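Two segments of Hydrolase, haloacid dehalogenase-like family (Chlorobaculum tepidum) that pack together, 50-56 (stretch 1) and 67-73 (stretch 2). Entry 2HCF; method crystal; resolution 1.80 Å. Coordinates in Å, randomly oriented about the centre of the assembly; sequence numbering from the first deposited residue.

Stretch 1 50-56: DGAIIYE
Stretch 2, residues 67-73: EIADKFD

Two helical segments of one chain pack mainly through apolar side chains and the Gly51 backbone; no hydrogen bond crosses. Their axes approach to 10.5 Å, and their N-to-C directions differ by 135°, closer to antiparallel than parallel. The register agrees with this direction: Ile54 CA lies 8.1 Å from Phe72 CA, and Tyr55 CA lies 6.7 Å from Ile68 CA, so advancing along stretch 1 means going back along stretch 2. The contact buries 325 Å², counting both sides.

Stretch 1 is regular helix, phi between -52° and -70° and psi between -33° and -56°, held by Ile54 N to Asp50 O (3.1 Å), Tyr55 N to Gly51 O (3.1 Å) and Glu56 N to Ala52 O (2.9 Å). In stretch 2 phi spans -55° to -67° and psi -35° to -50°, except at Lys71 (-116°/12°); its hydrogen bonds run i to i-3: Lys71 N to Ile68 O and Phe72 N to Ala69 O, both 3.2 Å.

Asp50, chi1 m, stays out of the contact. Gly51 is the first residue to touch: its CA sits 3.7 Å from Phe72 CZ, at the edge of that ring. An ideal CB at this position would lie only 3.3 Å from Phe72 CZ, so the bare backbone gives the phenyl tip its room. Phe72 points toward stretch 1 with chi1 t (180°) and chi2 -85°. Ala52, directed away, and Ile53, m and t, make no contact.

Ile54 points toward stretch 2 in the m, t rotamer and meets two apolar partners about one helical turn apart: its CG2 is 4.1 Å from both Ile68 CG2 and Phe72 CD2, and its CD1 is 4.0 Å from Phe72 CE2.

Tyr55 supplies the most covered surface. Its CA-to-CB bond points sideways, but chi1 m (-81°) and chi2 -87° bring the ring nearer to stretch 2. Ile68, itself m, t and pointing toward stretch 1, sets CG2 over one face of that ring, 3.8 Å from the centroid and 20° off the normal, a CH-pi contact in which a methyl meets the pi cloud; the closest pair is Tyr55 CE1 to Ile68 CG2, 3.7 Å. Tyr55 OH reaches to 3.3 Å from Ala69 CB, a close van der Waals approach. Tyr55 CE2 lies 3.7 Å from Phe72 CD2; the two ring planes are 22° apart, but with centroids separated by 5.6 Å they are slid and barely overlap.

Glu56, chi1 and chi2 both t, turns away and ends the segment exposed.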

ATOM      1  N   ASP A  50       4.428   6.856   3.498  1.00 19.56           N
ATOM      2  CA  ASP A  50       4.954   7.077   4.856  1.00 19.79           C
ATOM      3  C   ASP A  50       5.941   8.274   4.915  1.00 19.90           C
ATOM      4  O   ASP A  50       5.924   9.074   5.855  1.00 20.07           O
ATOM      5  CB  ASP A  50       5.636   5.813   5.386  1.00 19.26           C
ATOM      6  CG  ASP A  50       4.685   4.819   5.963  1.00 21.95           C
ATOM      7  OD1 ASP A  50       3.484   5.129   6.091  1.00 23.66           O
ATOM      8  OD2 ASP A  50       5.141   3.686   6.284  1.00 18.38           O
ATOM      9  N   GLY A  51       6.760   8.444   3.874  1.00 19.45           N
ATOM     10  CA  GLY A  51       7.749   9.509   3.874  1.00 19.42           C
ATOM     11  C   GLY A  51       7.100  10.859   3.751  1.00 19.24           C
ATOM     12  O   GLY A  51       7.514  11.814   4.393  1.00 19.01           O
ATOM     13  N   ALA A  52       6.045  10.924   2.954  1.00 18.93           N
ATOM     14  CA  ALA A  52       5.327  12.167   2.742  1.00 18.64           C
ATOM     15  C   ALA A  52       4.557  12.558   4.028  1.00 18.96           C
ATOM     16  O   ALA A  52       4.422  13.742   4.354  1.00 19.10           O
ATOM     17  CB  ALA A  52       4.387  12.010   1.578  1.00 19.91           C
ATOM     18  N   ILE A  53       4.097  11.562   4.770  1.00 17.82           N
ATOM     19  CA  ILE A  53       3.421  11.809   6.038  1.00 17.90           C
ATOM     20  C   ILE A  53       4.402  12.443   7.032  1.00 17.21           C
ATOM     21  O   ILE A  53       4.035  13.370   7.730  1.00 16.90           O
ATOM     22  CB  ILE A  53       2.840  10.503   6.636  1.00 17.69           C
ATOM     23  CG1 ILE A  53       1.709   9.971   5.738  1.00 18.67           C
ATOM     24  CG2 ILE A  53       2.311  10.772   8.046  1.00 18.72           C
ATOM     25  CD1 ILE A  53       1.273   8.526   6.110  1.00 18.93           C
ATOM     26  N   ILE A  54       5.644  11.950   7.066  1.00 17.71           N
ATOM     27  CA  ILE A  54       6.679  12.485   7.958  1.00 17.80           C
ATOM     28  C   ILE A  54       6.942  13.924   7.624  1.00 17.93           C
ATOM     29  O   ILE A  54       6.962  14.752   8.522  1.00 17.55           O
ATOM     30  CB  ILE A  54       7.966  11.640   7.924  1.00 18.80           C
ATOM     31  CG1 ILE A  54       7.664  10.265   8.534  1.00 17.78           C
ATOM     32  CG2 ILE A  54       9.128  12.347   8.638  1.00 18.68           C
ATOM     33  CD1 ILE A  54       8.794   9.220   8.412  1.00 18.80           C
ATOM     34  N   TYR A  55       7.111  14.235   6.339  1.00 17.71           N
ATOM     35  CA  TYR A  55       7.343  15.630   5.928  1.00 18.04           C
ATOM     36  C   TYR A  55       6.159  16.530   6.260  1.00 18.55           C
ATOM     37  O   TYR A  55       6.361  17.660   6.710  1.00 18.77           O
ATOM     38  CB  TYR A  55       7.735  15.749   4.429  1.00 17.91           C
ATOM     39  CG  TYR A  55       9.214  15.465   4.154  1.00 16.64           C
ATOM     40  CD1 TYR A  55      10.176  16.470   4.244  1.00 19.10           C
ATOM     41  CD2 TYR A  55       9.648  14.189   3.815  1.00 16.38           C
ATOM     42  CE1 TYR A  55      11.522  16.200   4.013  1.00 17.86           C
ATOM     43  CE2 TYR A  55      10.981  13.913   3.567  1.00 17.84           C
ATOM     44  CZ  TYR A  55      11.919  14.920   3.684  1.00 19.72           C
ATOM     45  OH  TYR A  55      13.242  14.610   3.445  1.00 21.12           O
ATOM     46  N   GLU A  56       4.944  16.043   6.055  1.00 19.67           N
ATOM     47  CA  GLU A  56       3.755  16.848   6.273  1.00 20.46           C
ATOM     48  C   GLU A  56       3.583  17.201   7.743  1.00 19.01           C
ATOM     49  O   GLU A  56       3.544  18.359   8.080  1.00 18.50           O
ATOM     50  CB  GLU A  56       2.487  16.192   5.709  1.00 20.84           C
ATOM     51  CG  GLU A  56       1.251  17.106   5.879  1.00 22.36           C
ATOM     52  CD  GLU A  56       0.044  16.704   5.028  1.00 25.36           C
ATOM     53  OE1 GLU A  56       0.131  15.744   4.220  1.00 31.52           O
ATOM     54  OE2 GLU A  56      -1.005  17.374   5.172  1.00 30.65           O
ATOM     55  N   GLU A  67      15.761  20.336   7.255  1.00 19.30           N
ATOM     56  CA  GLU A  67      15.855  19.893   8.670  1.00 19.85           C
ATOM     57  C   GLU A  67      15.205  18.516   8.893  1.00 19.11           C
ATOM     58  O   GLU A  67      15.724  17.651   9.617  1.00 17.52           O
ATOM     59  CB  GLU A  67      15.215  20.958   9.559  1.00 19.99           C
ATOM     60  CG  GLU A  67      15.218  20.668  11.033  1.00 22.94           C
ATOM     61  CD  GLU A  67      14.472  21.732  11.851  1.00 23.76           C
ATOM     62  OE1 GLU A  67      13.925  22.705  11.251  1.00 28.36           O
ATOM     63  OE2 GLU A  67      14.437  21.579  13.097  1.00 26.59           O
ATOM     64  N   ILE A  68      14.057  18.313   8.265  1.00 19.10           N
ATOM     65  CA  ILE A  68      13.397  17.022   8.323  1.00 19.35           C
ATOM     66  C   ILE A  68      14.288  15.972   7.650  1.00 19.45           C
ATOM     67  O   ILE A  68      14.526  14.914   8.214  1.00 19.51           O
ATOM     68  CB  ILE A  68      12.023  17.064   7.652  1.00 18.72           C
ATOM     69  CG1 ILE A  68      11.111  18.049   8.396  1.00 20.15           C
ATOM     70  CG2 ILE A  68      11.387  15.634   7.620  1.00 18.33           C
ATOM     71  CD1 ILE A  68       9.985  18.577   7.561  1.00 20.32           C
ATOM     72  N   ALA A  69      14.776  16.291   6.451  1.00 19.62           N
ATOM     73  CA  ALA A  69      15.635  15.389   5.662  1.00 20.17           C
ATOM     74  C   ALA A  69      16.872  14.921   6.412  1.00 20.78           C
ATOM     75  O   ALA A  69      17.272  13.753   6.308  1.00 21.85           O
ATOM     76  CB  ALA A  69      16.064  16.083   4.378  1.00 20.35           C
ATOM     77  N   ASP A  70      17.470  15.821   7.182  1.00 21.06           N
ATOM     78  CA  ASP A  70      18.681  15.508   7.924  1.00 21.06           C
ATOM     79  C   ASP A  70      18.557  14.309   8.862  1.00 20.92           C
ATOM     80  O   ASP A  70      19.540  13.601   9.080  1.00 20.46           O
ATOM     81  CB  ASP A  70      19.149  16.712   8.747  1.00 21.26           C
ATOM     82  CG  ASP A  70      20.544  16.511   9.317  1.00 21.71           C
ATOM     83  OD1 ASP A  70      21.480  16.267   8.537  1.00 22.41           O
ATOM     84  OD2 ASP A  70      20.719  16.590  10.540  1.00 23.00           O
ATOM     85  N   LYS A  71      17.387  14.115   9.465  1.00 20.79           N
ATOM     86  CA  LYS A  71      17.181  12.998  10.384  1.00 20.67           C
ATOM     87  C   LYS A  71      16.133  12.001   9.886  1.00 20.02           C
ATOM     88  O   LYS A  71      15.699  11.146  10.628  1.00 18.64           O
ATOM     89  CB  LYS A  71      16.762  13.506  11.753  1.00 21.30           C
ATOM     90  CG  LYS A  71      17.763  14.438  12.443  1.00 21.70           C
ATOM     91  CD  LYS A  71      17.270  14.692  13.876  1.00 22.72           C
ATOM     92  CE  LYS A  71      18.127  15.653  14.663  1.00 24.87           C
ATOM     93  NZ  LYS A  71      17.408  16.203  15.915  1.00 26.29           N
ATOM     94  N   PHE A  72      15.746  12.116   8.627  1.00 19.66           N
ATOM     95  CA  PHE A  72      14.669  11.288   8.072  1.00 19.85           C
ATOM     96  C   PHE A  72      14.967   9.795   8.213  1.00 20.16           C
ATOM     97  O   PHE A  72      14.133   9.034   8.718  1.00 19.76           O
ATOM     98  CB  PHE A  72      14.402  11.650   6.599  1.00 19.85           C
ATOM     99  CG  PHE A  72      13.307  10.846   5.974  1.00 19.63           C
ATOM    100  CD1 PHE A  72      13.579   9.590   5.431  1.00 20.93           C
ATOM    101  CD2 PHE A  72      12.007  11.312   5.950  1.00 19.42           C
ATOM    102  CE1 PHE A  72      12.586   8.821   4.841  1.00 21.09           C
ATOM    103  CE2 PHE A  72      11.004  10.532   5.376  1.00 20.14           C
ATOM    104  CZ  PHE A  72      11.316   9.286   4.807  1.00 20.69           C
ATOM    105  N   ASP A  73      16.159   9.366   7.796  1.00 20.52           N
ATOM    106  CA  ASP A  73      16.480   7.928   7.835  1.00 20.99           C
ATOM    107  C   ASP A  73      16.424   7.380   9.247  1.00 20.55           C
ATOM    108  O   ASP A  73      15.891   6.294   9.464  1.00 20.05           O
ATOM    109  CB  ASP A  73      17.837   7.623   7.179  1.00 21.66           C
ATOM    110  CG  ASP A  73      17.838   7.876   5.675  1.00 25.63           C
ATOM    111  OD1 ASP A  73      16.783   7.770   5.010  1.00 32.05           O
ATOM    112  OD2 ASP A  73      18.919   8.224   5.138  1.00 33.09           O
TER